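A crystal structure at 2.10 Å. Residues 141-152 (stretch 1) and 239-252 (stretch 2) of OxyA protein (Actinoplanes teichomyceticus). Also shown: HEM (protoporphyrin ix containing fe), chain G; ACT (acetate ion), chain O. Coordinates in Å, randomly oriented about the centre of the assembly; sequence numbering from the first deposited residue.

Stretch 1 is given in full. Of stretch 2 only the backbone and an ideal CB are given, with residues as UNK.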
ATOM      1  N   ASP B 141     -28.093  14.188  11.137  1.00 42.05           N
ATOM      2  CA  ASP B 141     -26.726  13.664  11.020  1.00 40.66           C
ATOM      3  C   ASP B 141     -25.679  14.788  11.106  1.00 38.84           C
ATOM      4  O   ASP B 141     -25.486  15.548  10.165  1.00 38.76           O
ATOM      5  CB  ASP B 141     -26.562  12.885   9.717  1.00 41.19           C
ATOM      6  CG  ASP B 141     -25.283  12.045   9.680  1.00 40.15           C
ATOM      7  OD1 ASP B 141     -24.354  12.209  10.521  1.00 38.41           O
ATOM      8  OD2 ASP B 141     -25.188  11.212   8.767  1.00 41.97           O
ATOM      9  N   PHE B 142     -24.975  14.852  12.228  1.00 37.43           N
ATOM     10  CA  PHE B 142     -23.973  15.893  12.463  1.00 36.68           C
ATOM     11  C   PHE B 142     -22.660  15.730  11.643  1.00 35.94           C
ATOM     12  O   PHE B 142     -21.832  16.639  11.643  1.00 35.65           O
ATOM     13  CB  PHE B 142     -23.675  16.032  13.969  1.00 35.49           C
ATOM     14  CG  PHE B 142     -24.622  16.966  14.686  1.00 37.17           C
ATOM     15  CD1 PHE B 142     -25.992  16.780  14.611  1.00 37.93           C
ATOM     16  CD2 PHE B 142     -24.142  18.047  15.421  1.00 36.92           C
ATOM     17  CE1 PHE B 142     -26.864  17.623  15.272  1.00 39.50           C
ATOM     18  CE2 PHE B 142     -25.022  18.906  16.066  1.00 37.69           C
ATOM     19  CZ  PHE B 142     -26.378  18.692  15.995  1.00 39.13           C
ATOM     20  N   VAL B 143     -22.467  14.602  10.952  1.00 36.16           N
ATOM     21  CA  VAL B 143     -21.286  14.428  10.087  1.00 35.11           C
ATOM     22  C   VAL B 143     -21.359  15.383   8.876  1.00 34.91           C
ATOM     23  O   VAL B 143     -20.482  16.217   8.741  1.00 33.42           O
ATOM     24  CB  VAL B 143     -21.048  12.944   9.704  1.00 35.73           C
ATOM     25  CG1 VAL B 143     -19.978  12.790   8.611  1.00 35.58           C
ATOM     26  CG2 VAL B 143     -20.629  12.161  10.937  1.00 35.30           C
ATOM     27  N   PRO B 144     -22.412  15.296   8.035  1.00 35.92           N
ATOM     28  CA  PRO B 144     -22.570  16.310   6.980  1.00 36.62           C
ATOM     29  C   PRO B 144     -23.004  17.694   7.477  1.00 36.77           C
ATOM     30  O   PRO B 144     -22.464  18.692   7.008  1.00 36.07           O
ATOM     31  CB  PRO B 144     -23.637  15.719   6.056  1.00 37.84           C
ATOM     32  CG  PRO B 144     -24.385  14.764   6.907  1.00 38.25           C
ATOM     33  CD  PRO B 144     -23.394  14.207   7.874  1.00 37.11           C
ATOM     34  N   ARG B 145     -23.936  17.751   8.428  1.00 36.98           N
ATOM     35  CA  ARG B 145     -24.578  19.023   8.787  1.00 38.33           C
ATOM     36  C   ARG B 145     -23.816  19.911   9.762  1.00 37.12           C
ATOM     37  O   ARG B 145     -24.066  21.109   9.802  1.00 37.48           O
ATOM     38  CB  ARG B 145     -26.004  18.797   9.303  1.00 40.04           C
ATOM     39  CG  ARG B 145     -26.854  17.947   8.385  1.00 41.88           C
ATOM     40  CD  ARG B 145     -26.916  18.558   7.004  1.00 43.55           C
ATOM     41  NE  ARG B 145     -27.891  17.851   6.184  1.00 46.62           N
ATOM     42  CZ  ARG B 145     -28.601  18.374   5.184  1.00 48.33           C
ATOM     43  NH1 ARG B 145     -28.524  19.657   4.844  1.00 48.61           N
ATOM     44  NH2 ARG B 145     -29.424  17.584   4.528  1.00 50.70           N
ATOM     45  N   PHE B 146     -22.924  19.348  10.558  1.00 35.91           N
ATOM     46  CA  PHE B 146     -22.093  20.147  11.445  1.00 35.52           C
ATOM     47  C   PHE B 146     -20.636  20.047  10.989  1.00 34.59           C
ATOM     48  O   PHE B 146     -20.019  21.061  10.648  1.00 34.26           O
ATOM     49  CB  PHE B 146     -22.295  19.697  12.895  1.00 35.70           C
ATOM     50  CG  PHE B 146     -21.465  20.442  13.907  1.00 34.88           C
ATOM     51  CD1 PHE B 146     -21.714  21.777  14.184  1.00 35.38           C
ATOM     52  CD2 PHE B 146     -20.465  19.785  14.627  1.00 34.63           C
ATOM     53  CE1 PHE B 146     -20.974  22.465  15.127  1.00 34.88           C
ATOM     54  CE2 PHE B 146     -19.720  20.468  15.579  1.00 34.37           C
ATOM     55  CZ  PHE B 146     -19.975  21.816  15.823  1.00 34.61           C
ATOM     56  N   GLY B 147     -20.090  18.835  10.945  1.00 33.33           N
ATOM     57  CA  GLY B 147     -18.691  18.671  10.572  1.00 32.65           C
ATOM     58  C   GLY B 147     -18.350  19.254   9.216  1.00 33.43           C
ATOM     59  O   GLY B 147     -17.525  20.179   9.109  1.00 32.97           O
ATOM     60  N   TRP B 148     -19.010  18.749   8.178  1.00 34.05           N
ATOM     61  CA  TRP B 148     -18.685  19.162   6.812  1.00 35.32           C
ATOM     62  C   TRP B 148     -19.184  20.559   6.435  1.00 35.67           C
ATOM     63  O   TRP B 148     -18.486  21.296   5.734  1.00 34.18           O
ATOM     64  CB  TRP B 148     -19.144  18.100   5.807  1.00 37.26           C
ATOM     65  CG  TRP B 148     -18.121  17.033   5.770  1.00 38.42           C
ATOM     66  CD1 TRP B 148     -18.146  15.814   6.407  1.00 39.01           C
ATOM     67  CD2 TRP B 148     -16.843  17.138   5.155  1.00 39.18           C
ATOM     68  NE1 TRP B 148     -16.982  15.146   6.177  1.00 38.87           N
ATOM     69  CE2 TRP B 148     -16.156  15.934   5.414  1.00 38.59           C
ATOM     70  CE3 TRP B 148     -16.218  18.133   4.385  1.00 39.35           C
ATOM     71  CZ2 TRP B 148     -14.872  15.681   4.912  1.00 38.76           C
ATOM     72  CZ3 TRP B 148     -14.942  17.890   3.894  1.00 39.32           C
ATOM     73  CH2 TRP B 148     -14.284  16.665   4.153  1.00 39.06           C
ATOM     74  N   SER B 149     -20.358  20.921   6.933  1.00 35.23           N
ATOM     75  CA  SER B 149     -20.931  22.248   6.702  1.00 36.31           C
ATOM     76  C   SER B 149     -19.971  23.317   7.200  1.00 35.53           C
ATOM     77  O   SER B 149     -19.626  24.236   6.460  1.00 35.51           O
ATOM     78  CB  SER B 149     -22.283  22.390   7.418  1.00 37.28           C
ATOM     79  OG  SER B 149     -22.768  23.703   7.314  1.00 38.57           O
ATOM     80  N   VAL B 150     -19.529  23.181   8.444  1.00 34.57           N
ATOM     81  CA  VAL B 150     -18.569  24.129   9.018  1.00 34.94           C
ATOM     82  C   VAL B 150     -17.190  24.032   8.350  1.00 34.11           C
ATOM     83  O   VAL B 150     -16.632  25.051   7.978  1.00 34.40           O
ATOM     84  CB  VAL B 150     -18.443  23.965  10.545  1.00 34.64           C
ATOM     85  CG1 VAL B 150     -17.326  24.847  11.095  1.00 34.47           C
ATOM     86  CG2 VAL B 150     -19.775  24.315  11.203  1.00 35.29           C
ATOM     87  N   ALA B 151     -16.672  22.821   8.167  1.00 33.54           N
ATOM     88  CA  ALA B 151     -15.313  22.656   7.595  1.00 33.40           C
ATOM     89  C   ALA B 151     -15.161  23.230   6.178  1.00 34.52           C
ATOM     90  O   ALA B 151     -14.211  23.958   5.908  1.00 33.81           O
ATOM     91  CB  ALA B 151     -14.868  21.201   7.625  1.00 32.33           C
ATOM     92  N   THR B 152     -16.102  22.913   5.299  1.00 35.33           N
ATOM     93  CA  THR B 152     -16.045  23.370   3.914  1.00 36.85           C
ATOM     94  C   THR B 152     -16.122  24.890   3.804  1.00 37.11           C
ATOM     95  O   THR B 152     -15.330  25.501   3.098  1.00 35.99           O
ATOM     96  CB  THR B 152     -17.177  22.774   3.070  1.00 38.40           C
ATOM     97  OG1 THR B 152     -17.120  21.358   3.145  1.00 38.68           O
ATOM     98  CG2 THR B 152     -17.047  23.184   1.612  1.00 40.43           C
ATOM     99  N   UNK B 239      -7.219  19.441   4.687  1.00 32.05           N
ATOM    100  CA  UNK B 239      -7.480  20.352   5.803  1.00 32.02           C
ATOM    101  C   UNK B 239      -8.939  20.281   6.227  1.00 31.66           C
ATOM    102  O   UNK B 239      -9.240  19.997   7.383  1.00 31.91           O
ATOM    103  CB  UNK B 239      -7.112  21.788   5.424  1.00 32.02           C
ATOM    104  N   UNK B 240      -9.833  20.479   5.270  1.00 31.59           N
ATOM    105  CA  UNK B 240     -11.276  20.429   5.518  1.00 32.09           C
ATOM    106  C   UNK B 240     -11.720  19.078   6.096  1.00 31.92           C
ATOM    107  O   UNK B 240     -12.548  19.040   7.001  1.00 29.97           O
ATOM    108  CB  UNK B 240     -12.036  20.710   4.220  1.00 32.09           C
ATOM    109  N   UNK B 241     -11.152  17.993   5.563  1.00 32.61           N
ATOM    110  CA  UNK B 241     -11.384  16.628   6.064  1.00 33.53           C
ATOM    111  C   UNK B 241     -11.020  16.469   7.531  1.00 32.43           C
ATOM    112  O   UNK B 241     -11.835  15.950   8.318  1.00 31.70           O
ATOM    113  CB  UNK B 241     -10.583  15.622   5.235  1.00 33.53           C
ATOM    114  N   UNK B 242      -9.825  16.939   7.886  1.00 31.68           N
ATOM    115  CA  UNK B 242      -9.340  16.935   9.270  1.00 31.82           C
ATOM    116  C   UNK B 242     -10.305  17.680  10.198  1.00 31.18           C
ATOM    117  O   UNK B 242     -10.659  17.184  11.268  1.00 29.48           O
ATOM    118  CB  UNK B 242      -7.948  17.567   9.346  1.00 31.82           C
ATOM    119  N   UNK B 243     -10.745  18.860   9.757  1.00 30.58           N
ATOM    120  CA  UNK B 243     -11.616  19.695  10.562  1.00 30.08           C
ATOM    121  C   UNK B 243     -13.005  19.059  10.701  1.00 29.74           C
ATOM    122  O   UNK B 243     -13.547  19.034  11.786  1.00 28.94           O
ATOM    123  CB  UNK B 243     -11.726  21.092   9.947  1.00 30.08           C
ATOM    124  N   UNK B 244     -13.579  18.584   9.597  1.00 29.72           N
ATOM    125  CA  UNK B 244     -14.879  17.923   9.631  1.00 29.98           C
ATOM    126  C   UNK B 244     -14.890  16.692  10.533  1.00 30.02           C
ATOM    127  O   UNK B 244     -15.824  16.518  11.336  1.00 29.63           O
ATOM    128  CB  UNK B 244     -15.295  17.524   8.214  1.00 29.98           C
ATOM    129  N   UNK B 245     -13.857  15.847  10.429  1.00 29.10           N
ATOM    130  CA  UNK B 245     -13.786  14.630  11.242  1.00 28.88           C
ATOM    131  C   UNK B 245     -13.672  14.935  12.724  1.00 28.54           C
ATOM    132  O   UNK B 245     -14.307  14.269  13.542  1.00 28.67           O
ATOM    133  CB  UNK B 245     -12.598  13.771  10.804  1.00 28.88           C
ATOM    134  N   UNK B 246     -12.872  15.941  13.067  1.00 28.13           N
ATOM    135  CA  UNK B 246     -12.754  16.397  14.451  1.00 28.66           C
ATOM    136  C   UNK B 246     -14.073  16.944  15.035  1.00 29.16           C
ATOM    137  O   UNK B 246     -14.416  16.636  16.166  1.00 29.10           O
ATOM    138  CB  UNK B 246     -11.674  17.478  14.534  1.00 28.66           C
ATOM    139  N   UNK B 247     -14.767  17.793  14.278  1.00 28.99           N
ATOM    140  CA  UNK B 247     -16.031  18.372  14.742  1.00 30.38           C
ATOM    141  C   UNK B 247     -17.105  17.292  14.934  1.00 30.76           C
ATOM    142  O   UNK B 247     -17.875  17.359  15.885  1.00 30.44           O
ATOM    143  CB  UNK B 247     -16.522  19.428  13.750  1.00 30.38           C
ATOM    144  N   UNK B 248     -17.126  16.287  14.055  1.00 31.30           N
ATOM    145  CA  UNK B 248     -18.041  15.147  14.220  1.00 32.44           C
ATOM    146  C   UNK B 248     -17.700  14.364  15.492  1.00 32.13           C
ATOM    147  O   UNK B 248     -18.601  14.040  16.259  1.00 32.47           O
ATOM    148  CB  UNK B 248     -17.976  14.226  13.000  1.00 32.44           C
ATOM    149  N   UNK B 249     -16.415  14.097  15.732  1.00 30.98           N
ATOM    150  CA  UNK B 249     -16.008  13.395  16.959  1.00 31.21           C
ATOM    151  C   UNK B 249     -16.230  14.243  18.218  1.00 31.85           C
ATOM    152  O   UNK B 249     -16.570  13.706  19.279  1.00 32.70           O
ATOM    153  CB  UNK B 249     -14.534  12.995  16.865  1.00 31.21           C
ATOM    154  N   UNK B 250     -16.051  15.559  18.093  1.00 31.38           N
ATOM    155  CA  UNK B 250     -16.369  16.492  19.162  1.00 31.95           C
ATOM    156  C   UNK B 250     -17.837  16.502  19.539  1.00 33.61           C
ATOM    157  O   UNK B 250     -18.171  16.438  20.728  1.00 33.61           O
ATOM    158  CB  UNK B 250     -15.942  17.904  18.757  1.00 31.95           C
ATOM    159  N   UNK B 251     -18.716  16.591  18.531  1.00 34.05           N
ATOM    160  CA  UNK B 251     -20.150  16.529  18.764  1.00 35.65           C
ATOM    161  C   UNK B 251     -20.552  15.216  19.461  1.00 36.45           C
ATOM    162  O   UNK B 251     -21.442  15.226  20.329  1.00 38.07           O
ATOM    163  CB  UNK B 251     -20.899  16.676  17.438  1.00 35.65           C
ATOM    164  N   UNK B 252     -19.906  14.105  19.090  1.00 34.91           N
ATOM    165  CA  UNK B 252     -20.170  12.808  19.720  1.00 36.42           C
ATOM    166  C   UNK B 252     -19.762  12.844  21.193  1.00 36.36           C
ATOM    167  O   UNK B 252     -20.535  12.430  22.052  1.00 37.15           O
ATOM    168  CB  UNK B 252     -19.424  11.690  18.988  1.00 36.42           C
TER
HETATM  169  CHA HEM G 401       0.707  18.401   9.011  1.00 28.02           C
HETATM  170  CHB HEM G 401      -2.365  21.646   7.122  1.00 30.51           C
HETATM  171  CHC HEM G 401      -5.694  20.384  10.439  1.00 30.69           C
HETATM  172  CHD HEM G 401      -2.588  17.224  12.340  1.00 28.31           C
HETATM  173  C1A HEM G 401       0.141  19.361   8.207  1.00 30.41           C
HETATM  174  C2A HEM G 401       0.762  19.890   7.040  1.00 30.00           C
HETATM  175  C3A HEM G 401      -0.094  20.811   6.516  1.00 30.86           C
HETATM  176  C4A HEM G 401      -1.250  20.851   7.346  1.00 31.46           C
HETATM  177  CMA HEM G 401       0.121  21.625   5.265  1.00 31.68           C
HETATM  178  CAA HEM G 401       2.127  19.507   6.506  1.00 28.43           C
HETATM  179  CBA HEM G 401       3.181  20.394   7.168  1.00 27.63           C
HETATM  180  CGA HEM G 401       4.610  20.096   6.745  1.00 28.21           C
HETATM  181  O1A HEM G 401       4.953  18.981   6.279  1.00 26.09           O
HETATM  182  O2A HEM G 401       5.491  20.986   6.880  1.00 27.86           O
HETATM  183  C1B HEM G 401      -3.566  21.585   7.855  1.00 31.57           C
HETATM  184  C2B HEM G 401      -4.731  22.378   7.574  1.00 32.86           C
HETATM  185  C3B HEM G 401      -5.686  22.032   8.505  1.00 33.45           C
HETATM  186  C4B HEM G 401      -5.047  20.996   9.363  1.00 31.80           C
HETATM  187  CMB HEM G 401      -4.883  23.405   6.472  1.00 32.75           C
HETATM  188  CAB HEM G 401      -7.061  22.543   8.738  1.00 35.33           C
HETATM  189  CBB HEM G 401      -7.646  23.587   8.144  1.00 39.36           C
HETATM  190  C1C HEM G 401      -5.169  19.394  11.260  1.00 30.37           C
HETATM  191  C2C HEM G 401      -5.843  18.776  12.335  1.00 29.88           C
HETATM  192  C3C HEM G 401      -4.946  17.851  12.886  1.00 31.49           C
HETATM  193  C4C HEM G 401      -3.731  17.946  12.122  1.00 30.10           C
HETATM  194  CMC HEM G 401      -7.267  19.056  12.779  1.00 30.30           C
HETATM  195  CAC HEM G 401      -5.110  16.932  14.042  1.00 33.21           C
HETATM  196  CBC HEM G 401      -6.164  16.849  14.850  1.00 38.31           C
HETATM  197  C1D HEM G 401      -1.449  17.322  11.542  1.00 28.56           C
HETATM  198  C2D HEM G 401      -0.275  16.464  11.808  1.00 29.49           C
HETATM  199  C3D HEM G 401       0.645  16.784  10.886  1.00 28.43           C
HETATM  200  C4D HEM G 401       0.014  17.838  10.065  1.00 27.50           C
HETATM  201  CMD HEM G 401      -0.074  15.406  12.870  1.00 28.15           C
HETATM  202  CAD HEM G 401       2.027  16.156  10.765  1.00 26.89           C
HETATM  203  CBD HEM G 401       2.067  14.845   9.964  1.00 26.24           C
HETATM  204  CGD HEM G 401       3.496  14.284   9.901  1.00 26.34           C
HETATM  205  O1D HEM G 401       3.776  13.250   9.268  1.00 25.33           O
HETATM  206  O2D HEM G 401       4.458  14.810  10.477  1.00 25.65           O
HETATM  207  NA  HEM G 401      -1.084  19.969   8.392  1.00 30.75           N
HETATM  208  NB  HEM G 401      -3.802  20.820   8.926  1.00 31.09           N
HETATM  209  NC  HEM G 401      -3.893  18.915  11.176  1.00 29.88           N
HETATM  210  ND  HEM G 401      -1.220  18.157  10.508  1.00 28.17           N
HETATM  211 FE   HEM G 401      -2.448  19.439   9.756  1.00 28.35          FE
HETATM  212  C   ACT O 409      -6.563  13.701   6.132  1.00 83.36           C
HETATM  213  O   ACT O 409      -6.781  13.909   4.918  1.00 84.47           O
HETATM  214  OXT ACT O 409      -7.444  13.893   7.001  1.00 80.17           O
HETATM  215  CH3 ACT O 409      -5.208  13.209   6.551  1.00 80.27           C

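The two helices pack at an angle of 139° between their N-to-C directions, with axes 7.5 Å apart at closest approach. Such a close approach favours small residues where the backbones meet.

Position 239 is out of reach of stretch 1, but its ideal CB would lie 3.0 Å from HEM CMB, a clash. That calls for glycine, and it is Gly239.

At 240 the CB points toward stretch 1, 4.1 Å from Trp148 CZ3. A small apolar residue suits the space. It is Ala240; its O lies 3.2 Å from Ala151 CB.

At 241 CA-to-CB points away overall, yet the ideal CB is 4.0 Å from Trp148 CH2. Stretch 1 offers no charge here, so many side chains would do, polar ones included; an acetate lies nearby. The residue is Asp241. Its OD1 lies 3.5 Å from Trp148 CZ2.

Position 242 points away from stretch 1, on the haem side. Several types would fit. It is Gln242, whose NE2 donates to O of the iron-bound water over 3.0 Å.

At 243 the ideal CB faces Ala151 CB at 3.9 Å. An aliphatic residue of moderate size fits. Val243 puts CG1 3.7 Å from Ala151 CB, while its CG2 lies 3.7 Å from HEM CAB.

Position 244 is the tightest. Its CA is 4.0 Å from Gly147 CA, and its ideal CB is 3.3 Å from Trp148 CE2. Only a very small side chain is comfortable. Ala244 lays its CB over the face of the Trp148 five-membered ring, 3.4 Å from the centroid, a CH-pi contact. Its CA also makes a CA-H...O contact of 3.5 Å with Gly147 O.

At 245 CA-to-CB points away from stretch 1, and many side chains would do; a long basic one could reach the acetate. Arg245 NE forms a salt bridge with Asp241 OD2 at 2.8 Å, and its NH2 donates to acetate OXT over 3.1 Å.

At 246 CA-to-CB points sideways and meets nothing of stretch 1. Small or large side chains would do. It is Phe246.

At 247 the CB points toward Gly147 CA, 3.9 Å away, and Phe146 CE2, 3.8 Å away. A larger aliphatic residue could reach Val150. Leu247 does so, with CD1 3.7 Å from Val150 CG1.

At 248 the CB points sideways, 3.9 Å from Val143 CG2. A small apolar residue suits; Ala248 keeps that contact.

Position 249 is out of reach and permissive; it is Ala249. At 250 an ideal CB would be crowded by the O of 246 at 3.3 Å. Glycine suits it best, and it is Gly250.

At 251 the CB points toward two rings. An apolar residue fits. Ala251 CB lies 4.0 Å from Phe142 CD2 and 4.2 Å from Phe146 CD2.

At 252 CA-to-CB points sideways, without contact, so stretch 1 sets no limit on size. It is Trp252, and the end of its side chain leads away.

Stretch 2, residues 239-252: GADQVARFLAAGAW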
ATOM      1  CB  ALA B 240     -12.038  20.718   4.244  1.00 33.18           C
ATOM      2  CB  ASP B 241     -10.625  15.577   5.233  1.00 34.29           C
ATOM      3  CG  ASP B 241     -10.985  14.160   5.635  1.00 35.42           C
ATOM      4  OD1 ASP B 241     -12.016  13.668   5.165  1.00 37.84           O
ATOM      5  OD2 ASP B 241     -10.260  13.548   6.445  1.00 35.59           O
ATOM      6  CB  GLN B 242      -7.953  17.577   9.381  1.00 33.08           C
ATOM      7  CG  GLN B 242      -6.797  16.788   8.782  1.00 34.38           C
ATOM      8  CD  GLN B 242      -6.022  15.966   9.812  1.00 35.23           C
ATOM      9  OE1 GLN B 242      -6.574  15.428  10.810  1.00 36.92           O
ATOM     10  NE2 GLN B 242      -4.731  15.844   9.573  1.00 35.48           N
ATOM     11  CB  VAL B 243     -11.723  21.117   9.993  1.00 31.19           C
ATOM     12  CG1 VAL B 243     -12.834  21.920  10.677  1.00 31.50           C
ATOM     13  CG2 VAL B 243     -10.371  21.824  10.116  1.00 31.83           C
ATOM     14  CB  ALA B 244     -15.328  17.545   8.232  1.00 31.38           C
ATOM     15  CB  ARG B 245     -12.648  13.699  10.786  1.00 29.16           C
ATOM     16  CG  ARG B 245     -12.976  12.971   9.477  1.00 30.92           C
ATOM     17  CD  ARG B 245     -11.922  11.942   9.067  1.00 30.39           C
ATOM     18  NE  ARG B 245     -10.578  12.490   9.013  1.00 30.72           N
ATOM     19  CZ  ARG B 245      -9.665  12.463   9.981  1.00 31.51           C
ATOM     20  NH1 ARG B 245      -9.883  11.907  11.191  1.00 31.39           N
ATOM     21  NH2 ARG B 245      -8.497  13.035   9.742  1.00 34.28           N
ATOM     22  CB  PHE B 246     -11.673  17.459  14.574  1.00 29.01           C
ATOM     23  CG  PHE B 246     -11.376  17.835  15.983  1.00 30.04           C
ATOM     24  CD1 PHE B 246     -12.114  18.824  16.625  1.00 31.40           C
ATOM     25  CD2 PHE B 246     -10.369  17.182  16.687  1.00 30.84           C
ATOM     26  CE1 PHE B 246     -11.851  19.160  17.937  1.00 31.75           C
ATOM     27  CE2 PHE B 246     -10.116  17.494  18.012  1.00 31.21           C
ATOM     28  CZ  PHE B 246     -10.832  18.503  18.628  1.00 31.99           C
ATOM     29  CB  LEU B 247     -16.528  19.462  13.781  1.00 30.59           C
ATOM     30  CG  LEU B 247     -15.725  20.765  13.738  1.00 30.60           C
ATOM     31  CD1 LEU B 247     -16.284  21.685  12.656  1.00 30.94           C
ATOM     32  CD2 LEU B 247     -15.716  21.457  15.091  1.00 31.32           C
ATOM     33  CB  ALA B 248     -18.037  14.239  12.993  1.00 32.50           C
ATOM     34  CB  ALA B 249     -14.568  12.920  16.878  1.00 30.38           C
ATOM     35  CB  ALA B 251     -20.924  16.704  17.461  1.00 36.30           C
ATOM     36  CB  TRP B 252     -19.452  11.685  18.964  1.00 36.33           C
ATOM     37  CG  TRP B 252     -19.679  10.282  19.476  1.00 37.53           C
ATOM     38  CD1 TRP B 252     -20.678   9.849  20.298  1.00 39.50           C
ATOM     39  CD2 TRP B 252     -18.910   9.118  19.145  1.00 38.15           C
ATOM     40  NE1 TRP B 252     -20.563   8.504  20.523  1.00 40.02           N
ATOM     41  CE2 TRP B 252     -19.495   8.025  19.822  1.00 39.47           C
ATOM     42  CE3 TRP B 252     -17.778   8.894  18.345  1.00 37.86           C
ATOM     43  CZ2 TRP B 252     -18.989   6.727  19.732  1.00 40.30           C
ATOM     44  CZ3 TRP B 252     -17.270   7.605  18.256  1.00 38.24           C
ATOM     45  CH2 TRP B 252     -17.876   6.535  18.944  1.00 38.65           C
TER
HETATM   46  O   HOH W   1      -3.035  18.010   8.329  1.00 34.09           O
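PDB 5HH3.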